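Taurine:2-oxoglutarate aminotransferase (Bifidobacterium kashiwanohense PV20-2, PDB 6JIX) is a pyridoxal-phosphate-dependent class-III transaminase that probably transfers the amino group of taurine to 2-oxoglutarate, yielding glutamate. Local coordinates at residues K47-S53 against M403-T409; M395-M399 against E413-N417. All blocks are in the same frame, centred on the assembly; numbering follows the deposited sequence.

Interaction 1. Residues K47-S53 against M403-T409. With GLU (glutamic acid), chain N.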
ATOM      1  N   LYS A  47     -20.736   0.511 -25.350  1.00 31.14           N
ATOM      2  CA  LYS A  47     -21.514   1.495 -24.604  1.00 34.72           C
ATOM      3  C   LYS A  47     -20.586   2.389 -23.790  1.00 33.30           C
ATOM      4  O   LYS A  47     -19.615   1.926 -23.191  1.00 38.62           O
ATOM      5  CB  LYS A  47     -22.545   0.842 -23.681  1.00 35.88           C
ATOM      6  CG  LYS A  47     -23.636   1.847 -23.281  1.00 33.96           C
ATOM      7  CD  LYS A  47     -24.232   1.599 -21.910  1.00 43.22           C
ATOM      8  CE  LYS A  47     -25.357   2.597 -21.634  1.00 42.18           C
ATOM      9  NZ  LYS A  47     -26.606   1.913 -21.191  1.00 45.70           N
ATOM     10  N   ARG A  48     -20.907   3.673 -23.748  1.00 29.71           N
ATOM     11  CA  ARG A  48     -20.056   4.672 -23.125  1.00 30.95           C
ATOM     12  C   ARG A  48     -20.631   5.089 -21.775  1.00 33.37           C
ATOM     13  O   ARG A  48     -21.823   5.399 -21.668  1.00 30.90           O
ATOM     14  CB  ARG A  48     -19.922   5.888 -24.046  1.00 30.11           C
ATOM     15  CG  ARG A  48     -19.244   7.096 -23.431  1.00 28.92           C
ATOM     16  CD  ARG A  48     -19.419   8.302 -24.312  1.00 28.08           C
ATOM     17  NE  ARG A  48     -20.672   8.991 -24.011  1.00 30.90           N
ATOM     18  CZ  ARG A  48     -20.873  10.285 -24.219  1.00 28.66           C
ATOM     19  NH1 ARG A  48     -19.904  11.026 -24.735  1.00 29.98           N
ATOM     20  NH2 ARG A  48     -22.038  10.835 -23.916  1.00 29.11           N
ATOM     21  N   TYR A  49     -19.775   5.117 -20.757  1.00 28.87           N
ATOM     22  CA  TYR A  49     -20.152   5.588 -19.432  1.00 31.19           C
ATOM     23  C   TYR A  49     -19.428   6.900 -19.170  1.00 27.50           C
ATOM     24  O   TYR A  49     -18.215   6.994 -19.373  1.00 30.51           O
ATOM     25  CB  TYR A  49     -19.818   4.531 -18.358  1.00 28.82           C
ATOM     26  CG  TYR A  49     -20.514   3.223 -18.658  1.00 31.00           C
ATOM     27  CD1 TYR A  49     -21.810   2.967 -18.194  1.00 31.13           C
ATOM     28  CD2 TYR A  49     -19.912   2.272 -19.481  1.00 30.09           C
ATOM     29  CE1 TYR A  49     -22.474   1.780 -18.519  1.00 32.43           C
ATOM     30  CE2 TYR A  49     -20.562   1.080 -19.812  1.00 33.25           C
ATOM     31  CZ  TYR A  49     -21.842   0.839 -19.331  1.00 38.20           C
ATOM     32  OH  TYR A  49     -22.463  -0.350 -19.669  1.00 40.62           O
ATOM     33  N   THR A  50     -20.161   7.902 -18.701  1.00 25.70           N
ATOM     34  CA  THR A  50     -19.562   9.171 -18.321  1.00 28.18           C
ATOM     35  C   THR A  50     -19.176   9.050 -16.855  1.00 31.96           C
ATOM     36  O   THR A  50     -20.035   8.808 -15.995  1.00 33.67           O
ATOM     37  CB  THR A  50     -20.531  10.340 -18.542  1.00 30.27           C
ATOM     38  OG1 THR A  50     -21.255  10.152 -19.769  1.00 29.61           O
ATOM     39  CG2 THR A  50     -19.788  11.667 -18.617  1.00 25.17           C
ATOM     40  N   ASP A  51     -17.888   9.240 -16.568  1.00 26.33           N
ATOM     41  CA  ASP A  51     -17.351   8.926 -15.245  1.00 28.11           C
ATOM     42  C   ASP A  51     -17.630  10.092 -14.293  1.00 28.05           C
ATOM     43  O   ASP A  51     -16.756  10.886 -13.936  1.00 25.32           O
ATOM     44  CB  ASP A  51     -15.865   8.619 -15.352  1.00 26.42           C
ATOM     45  CG  ASP A  51     -15.290   8.077 -14.067  1.00 32.10           C
ATOM     46  OD1 ASP A  51     -16.080   7.725 -13.158  1.00 34.06           O
ATOM     47  OD2 ASP A  51     -14.042   8.003 -13.974  1.00 34.84           O
ATOM     48  N   MET A  52     -18.878  10.162 -13.835  1.00 26.07           N
ATOM     49  CA  MET A  52     -19.310  11.252 -12.971  1.00 28.46           C
ATOM     50  C   MET A  52     -18.822  11.125 -11.518  1.00 30.03           C
ATOM     51  O   MET A  52     -18.976  12.082 -10.744  1.00 30.24           O
ATOM     52  CB  MET A  52     -20.838  11.345 -13.030  1.00 26.74           C
ATOM     53  CG  MET A  52     -21.338  11.747 -14.402  1.00 30.55           C
ATOM     54  SD  MET A  52     -20.629  13.324 -14.942  1.00 27.96           S
ATOM     55  CE  MET A  52     -21.484  14.431 -13.802  1.00 31.30           C
ATOM     56  N   SER A  53     -18.193  10.010 -11.137  1.00 23.64           N
ATOM     57  CA  SER A  53     -17.595   9.870  -9.814  1.00 27.40           C
ATOM     58  C   SER A  53     -16.071   9.847  -9.869  1.00 30.61           C
ATOM     59  O   SER A  53     -15.424   9.567  -8.850  1.00 26.29           O
ATOM     60  CB  SER A  53     -18.088   8.590  -9.139  1.00 25.46           C
ATOM     61  OG  SER A  53     -17.389   7.466  -9.663  1.00 23.31           O
ATOM     62  N   MET A 403     -26.556   4.290 -13.796  1.00 34.57           N
ATOM     63  CA  MET A 403     -25.568   3.650 -14.657  1.00 33.52           C
ATOM     64  C   MET A 403     -26.168   3.315 -16.023  1.00 39.05           C
ATOM     65  O   MET A 403     -25.467   3.361 -17.039  1.00 37.60           O
ATOM     66  CB  MET A 403     -25.012   2.396 -13.951  1.00 28.30           C
ATOM     67  CG  MET A 403     -23.774   1.698 -14.571  1.00 22.84           C
ATOM     68  SD  MET A 403     -22.208   2.645 -14.559  1.00 34.28           S
ATOM     69  CE  MET A 403     -20.987   1.440 -15.076  1.00 20.89           C
ATOM     70  N   ASP A 404     -27.473   3.029 -16.070  1.00 42.40           N
ATOM     71  CA  ASP A 404     -28.137   2.658 -17.319  1.00 40.94           C
ATOM     72  C   ASP A 404     -28.170   3.798 -18.325  1.00 37.80           C
ATOM     73  O   ASP A 404     -28.176   3.544 -19.533  1.00 37.52           O
ATOM     74  CB  ASP A 404     -29.553   2.171 -17.031  1.00 40.33           C
ATOM     75  CG  ASP A 404     -29.563   0.822 -16.346  1.00 51.68           C
ATOM     76  OD1 ASP A 404     -30.537   0.537 -15.614  1.00 50.47           O
ATOM     77  OD2 ASP A 404     -28.577   0.059 -16.531  1.00 54.80           O
ATOM     78  N   LEU A 405     -28.231   5.044 -17.856  1.00 39.82           N
ATOM     79  CA  LEU A 405     -28.160   6.226 -18.709  1.00 36.06           C
ATOM     80  C   LEU A 405     -26.716   6.653 -19.010  1.00 36.41           C
ATOM     81  O   LEU A 405     -26.501   7.775 -19.485  1.00 34.35           O
ATOM     82  CB  LEU A 405     -28.927   7.392 -18.069  1.00 30.86           C
ATOM     83  CG  LEU A 405     -30.332   7.131 -17.526  1.00 35.04           C
ATOM     84  CD1 LEU A 405     -30.972   8.424 -17.044  1.00 32.33           C
ATOM     85  CD2 LEU A 405     -31.196   6.474 -18.576  1.00 31.27           C
ATOM     86  N   GLY A 406     -25.726   5.816 -18.691  1.00 35.77           N
ATOM     87  CA  GLY A 406     -24.336   6.205 -18.867  1.00 34.69           C
ATOM     88  C   GLY A 406     -23.818   7.198 -17.844  1.00 33.31           C
ATOM     89  O   GLY A 406     -22.730   7.753 -18.025  1.00 32.10           O
ATOM     90  N   PHE A 407     -24.552   7.423 -16.764  1.00 32.88           N
ATOM     91  CA  PHE A 407     -24.139   8.304 -15.676  1.00 32.10           C
ATOM     92  C   PHE A 407     -23.586   7.393 -14.585  1.00 33.02           C
ATOM     93  O   PHE A 407     -24.344   6.834 -13.788  1.00 34.63           O
ATOM     94  CB  PHE A 407     -25.323   9.144 -15.205  1.00 32.32           C
ATOM     95  CG  PHE A 407     -24.966  10.225 -14.236  1.00 28.10           C
ATOM     96  CD1 PHE A 407     -24.566   9.918 -12.946  1.00 28.09           C
ATOM     97  CD2 PHE A 407     -25.054  11.557 -14.611  1.00 27.90           C
ATOM     98  CE1 PHE A 407     -24.255  10.928 -12.047  1.00 32.98           C
ATOM     99  CE2 PHE A 407     -24.737  12.571 -13.722  1.00 28.35           C
ATOM    100  CZ  PHE A 407     -24.343  12.258 -12.436  1.00 31.91           C
ATOM    101  N   SER A 408     -22.262   7.216 -14.582  1.00 32.53           N
ATOM    102  CA  SER A 408     -21.586   6.283 -13.685  1.00 32.08           C
ATOM    103  C   SER A 408     -21.130   7.010 -12.425  1.00 27.72           C
ATOM    104  O   SER A 408     -20.299   7.920 -12.494  1.00 25.12           O
ATOM    105  CB  SER A 408     -20.392   5.625 -14.382  1.00 29.22           C
ATOM    106  OG  SER A 408     -19.368   5.309 -13.446  1.00 30.96           O
ATOM    107  N   THR A 409     -21.645   6.580 -11.275  1.00 30.04           N
ATOM    108  CA  THR A 409     -21.239   7.144  -9.997  1.00 29.00           C
ATOM    109  C   THR A 409     -21.438   6.086  -8.918  1.00 30.64           C
ATOM    110  O   THR A 409     -21.744   4.922  -9.207  1.00 34.32           O
ATOM    111  CB  THR A 409     -22.008   8.445  -9.718  1.00 29.14           C
ATOM    112  OG1 THR A 409     -21.379   9.166  -8.654  1.00 30.75           O
ATOM    113  CG2 THR A 409     -23.476   8.171  -9.372  1.00 26.04           C
TER
HETATM  114  N   GLU N 501     -19.285   3.003  -9.679  0.80 37.18           N
HETATM  115  CA  GLU N 501     -18.139   3.891  -9.600  0.80 34.58           C
HETATM  116  C   GLU N 501     -17.338   3.897 -10.904  0.80 36.32           C
HETATM  117  O   GLU N 501     -17.477   4.842 -11.764  0.80 35.48           O
HETATM  118  CB  GLU N 501     -17.247   3.386  -8.476  0.80 27.26           C
HETATM  119  CG  GLU N 501     -17.100   1.882  -8.585  0.80 28.14           C
HETATM  120  CD  GLU N 501     -16.355   1.311  -7.388  0.80 32.87           C
HETATM  121  OE1 GLU N 501     -16.757   1.706  -6.265  0.80 42.62           O
HETATM  122  OE2 GLU N 501     -15.378   0.487  -7.504  0.80 29.41           O
HETATM  123  OXT GLU N 501     -16.534   2.952 -11.098  0.80 27.69           O

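Interaction 2. Residues M395-M399 against E413-N417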
ATOM      1  N   MET A 395     -30.167   1.957  -2.263  1.00 38.89           N
ATOM      2  CA  MET A 395     -29.364   2.912  -3.014  1.00 37.91           C
ATOM      3  C   MET A 395     -28.683   2.288  -4.230  1.00 35.98           C
ATOM      4  O   MET A 395     -28.585   2.977  -5.260  1.00 32.47           O
ATOM      5  CB  MET A 395     -28.362   3.582  -2.063  1.00 32.86           C
ATOM      6  CG  MET A 395     -29.046   4.286  -0.894  1.00 27.88           C
ATOM      7  SD  MET A 395     -29.934   5.808  -1.334  1.00 37.53           S
ATOM      8  CE  MET A 395     -28.761   6.601  -2.418  1.00 35.67           C
ATOM      9  N   PRO A 396     -28.225   1.032  -4.208  1.00 38.28           N
ATOM     10  CA  PRO A 396     -27.651   0.466  -5.444  1.00 39.58           C
ATOM     11  C   PRO A 396     -28.638   0.436  -6.603  1.00 38.64           C
ATOM     12  O   PRO A 396     -28.237   0.627  -7.758  1.00 43.61           O
ATOM     13  CB  PRO A 396     -27.205  -0.940  -5.010  1.00 31.47           C
ATOM     14  CG  PRO A 396     -26.931  -0.805  -3.557  1.00 30.46           C
ATOM     15  CD  PRO A 396     -27.943   0.183  -3.035  1.00 34.55           C
ATOM     16  N   GLN A 397     -29.918   0.188  -6.329  1.00 37.79           N
ATOM     17  CA  GLN A 397     -30.960   0.312  -7.345  1.00 38.25           C
ATOM     18  C   GLN A 397     -30.883   1.658  -8.062  1.00 37.17           C
ATOM     19  O   GLN A 397     -30.922   1.725  -9.296  1.00 39.22           O
ATOM     20  CB  GLN A 397     -32.319   0.167  -6.668  1.00 38.69           C
ATOM     21  CG  GLN A 397     -33.330  -0.694  -7.351  1.00 41.19           C
ATOM     22  CD  GLN A 397     -34.558  -0.875  -6.479  1.00 56.38           C
ATOM     23  OE1 GLN A 397     -34.454  -1.251  -5.304  1.00 56.21           O
ATOM     24  NE2 GLN A 397     -35.729  -0.552  -7.030  1.00 54.64           N
ATOM     25  N   ILE A 398     -30.798   2.748  -7.287  1.00 36.86           N
ATOM     26  CA  ILE A 398     -30.689   4.095  -7.847  1.00 37.07           C
ATOM     27  C   ILE A 398     -29.391   4.254  -8.625  1.00 35.95           C
ATOM     28  O   ILE A 398     -29.362   4.845  -9.714  1.00 35.48           O
ATOM     29  CB  ILE A 398     -30.766   5.141  -6.723  1.00 34.43           C
ATOM     30  CG1 ILE A 398     -31.974   4.899  -5.822  1.00 34.16           C
ATOM     31  CG2 ILE A 398     -30.727   6.543  -7.310  1.00 31.48           C
ATOM     32  CD1 ILE A 398     -32.010   5.829  -4.636  1.00 37.28           C
ATOM     33  N   MET A 399     -28.292   3.750  -8.061  1.00 34.93           N
ATOM     34  CA  MET A 399     -27.002   3.818  -8.730  1.00 34.59           C
ATOM     35  C   MET A 399     -27.041   3.074 -10.056  1.00 35.91           C
ATOM     36  O   MET A 399     -26.361   3.471 -11.009  1.00 30.00           O
ATOM     37  CB  MET A 399     -25.918   3.251  -7.811  1.00 31.34           C
ATOM     38  CG  MET A 399     -24.895   4.267  -7.290  1.00 27.52           C
ATOM     39  SD  MET A 399     -25.552   5.839  -6.708  1.00 37.01           S
ATOM     40  CE  MET A 399     -25.806   5.482  -4.961  1.00 34.99           C
ATOM     41  N   GLU A 413     -24.043   4.899   2.236  1.00 24.65           N
ATOM     42  CA  GLU A 413     -25.145   5.225   3.146  1.00 29.53           C
ATOM     43  C   GLU A 413     -26.337   5.710   2.325  1.00 32.28           C
ATOM     44  O   GLU A 413     -26.860   4.933   1.505  1.00 30.98           O
ATOM     45  CB  GLU A 413     -24.629   6.220   4.192  1.00 28.27           C
ATOM     46  CG  GLU A 413     -23.685   5.630   5.229  1.00 29.78           C
ATOM     47  CD  GLU A 413     -23.891   4.136   5.447  1.00 34.33           C
ATOM     48  OE1 GLU A 413     -25.053   3.692   5.646  1.00 35.58           O
ATOM     49  OE2 GLU A 413     -22.878   3.406   5.422  1.00 31.95           O
ATOM     50  N   THR A 414     -26.813   6.939   2.519  1.00 25.47           N
ATOM     51  CA  THR A 414     -28.038   7.449   1.920  1.00 30.22           C
ATOM     52  C   THR A 414     -27.736   8.504   0.860  1.00 33.08           C
ATOM     53  O   THR A 414     -28.600   9.332   0.550  1.00 30.07           O
ATOM     54  CB  THR A 414     -28.974   8.017   3.011  1.00 34.00           C
ATOM     55  OG1 THR A 414     -30.342   7.971   2.591  1.00 33.18           O
ATOM     56  CG2 THR A 414     -28.652   9.467   3.361  1.00 28.96           C
ATOM     57  N   ASN A 415     -26.520   8.485   0.295  1.00 35.80           N
ATOM     58  CA  ASN A 415     -26.047   9.552  -0.577  1.00 29.18           C
ATOM     59  C   ASN A 415     -25.749   9.069  -1.981  1.00 25.53           C
ATOM     60  O   ASN A 415     -25.399   7.908  -2.210  1.00 29.22           O
ATOM     61  CB  ASN A 415     -24.796  10.214  -0.025  1.00 20.98           C
ATOM     62  CG  ASN A 415     -24.966  10.607   1.404  1.00 26.61           C
ATOM     63  OD1 ASN A 415     -24.528   9.892   2.321  1.00 26.92           O
ATOM     64  ND2 ASN A 415     -25.657  11.720   1.623  1.00 28.25           N
ATOM     65  N   ILE A 416     -25.894  10.003  -2.913  1.00 29.08           N
ATOM     66  CA  ILE A 416     -25.353   9.899  -4.256  1.00 29.44           C
ATOM     67  C   ILE A 416     -24.239  10.923  -4.365  1.00 29.70           C
ATOM     68  O   ILE A 416     -24.439  12.107  -4.062  1.00 29.89           O
ATOM     69  CB  ILE A 416     -26.427  10.125  -5.333  1.00 27.04           C
ATOM     70  CG1 ILE A 416     -27.662   9.267  -5.036  1.00 29.65           C
ATOM     71  CG2 ILE A 416     -25.870   9.744  -6.673  1.00 28.32           C
ATOM     72  CD1 ILE A 416     -28.776   9.400  -6.033  1.00 22.39           C
ATOM     73  N   ASN A 417     -23.060  10.467  -4.763  1.00 30.68           N
ATOM     74  CA  ASN A 417     -21.971  11.387  -5.033  1.00 32.71           C
ATOM     75  C   ASN A 417     -22.074  11.914  -6.451  1.00 32.46           C
ATOM     76  O   ASN A 417     -22.525  11.216  -7.364  1.00 34.50           O
ATOM     77  CB  ASN A 417     -20.611  10.708  -4.856  1.00 30.96           C
ATOM     78  CG  ASN A 417     -20.403  10.186  -3.452  1.00 33.80           C
ATOM     79  OD1 ASN A 417     -20.800  10.832  -2.482  1.00 28.10           O
ATOM     80  ND2 ASN A 417     -19.771   9.014  -3.333  1.00 33.54           N
TER

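Interaction 1. Residues K47-S53 against M403-T409
Met52 lays its side chain over one face of the Phe407 ring, its CG 3.5 Å from the centroid and almost straight above it in a CH-pi contact. Two further bends along the flexible thioether bring the CE methyl back to the CE2 and CZ side of the ring. Phe407 swings its ring clear of its own backbone N (chi1 -171°) to receive it. A similar pair forms at Tyr49, over one face of which lies Met403 CE, 4.0 Å from the ring centroid; both are Met-aromatic contacts with the sulfur oblique to the ring. Tyr49 OH is hydrogen-bonded to Asp43 OD2, and Met403 also packs on Tyr86 of the second subunit.

Between the two pairs the backbones run parallel, 407-408 forming one edge of a four-stranded sheet. Thr50 N donates to Gly406 O at 2.7 Å, and Ser408 N to Thr50 O at 3.1 Å. Gly406, with positive phi (74°), is the C-prime residue of the Schellman motif that ends helix 395-404, a conformation glycine adopts at little cost. There Lys47 NZ donates a hydrogen bond to Asp404 O at 2.8 Å, tilted 34° from the carbonyl plane; its charge probably suits the negative end of the helix dipole.

At the end of the strand pair, where Asp51 and Ser53 also line the pocket, the bound glutamate N donates to Thr409 O at 3.2 Å, and Ser408 OG stands 2.6 Å from the glutamate O. The thioether-ring pairs cover the apolar sides of the contact, while a main-chain carbonyl and small polar side chains meet the backbone end of the amino acid.

Interaction 2. Residues M395-M399 against E413-N417
The flat groups met here are peptide units of 413-417. Over one face of the Asn415 peptide sits Met395 CE, almost directly above the Asn415 O at 3.6 Å. Met399 CE approaches that same Asn415 oxygen from beyond its end, at 3.7 Å. At the Glu413 carbonyl it is Met395 CG that lies beyond the oxygen, 3.3 Å from Glu413 O. Bent at chi2 and chi3, Met395 runs past the backbone of Thr414 on its way from one carbonyl to the other, a course that its unbranched, flexible thioether can follow closely.

Ile416 packs between helix and strand with CG1, CG2 and CD1, each on a different partner. CG1 meets Met395 CE at 3.9 Å, CG2 meets Met399 SD at 3.9 Å, and the terminal CD1 meets Ile398 CG2 at 3.7 Å. With CG1 anti to the carbonyl carbon (chi1 -49°), CG2 falls anti to the backbone N, and the two branches diverge, CG2 to Met399 and the CG1-CD1 arm to Met395 and Ile398. Beta-branched isoleucine is at home in a strand. Helix 395-404 packs on strand 415-418, the edge of the three-stranded antiparallel sheet formed with 361-367 and 370-376; the axes of 395-399 and 415-417 pass 9.6 Å apart, 30° from parallel. This is the helix-on-sheet layering expected of the C-terminal part of a fold-type I transaminase.

No hydrogen bond crosses; Thr414 OG1 is bonded to Ile375 O and Ala386 N, and the Glu413 carboxylate to His389 N and Trp157 NE1. On the helix, Ile398 also touches Val439, Val443 and Leu447 of helix 426-447.

Overall arrangement
Helix 395-404 serves both contacts: interaction 2 uses its first turn and interaction 1 its final residues, and the centres of the two lie about 14 Å apart. The segments alternate along the chain, and they meet at Thr409, whose OG1 is 2.7 Å from Asn417 O in a probable hydrogen bond and whose CG2 packs 3.9 Å from Ile416 CG2. Thr409 thereby connects the apolar seam of 395-399 and 413-417 to the glutamate held beside 47-53 and 403-409. The side chain of Met399 is about 6 Å from a bound glutamate. The cofactor is farther off: between nearest atoms, pyridoxal phosphate is about 11 Å from the side chain of Ser53 and about 13 Å from that of Glu413.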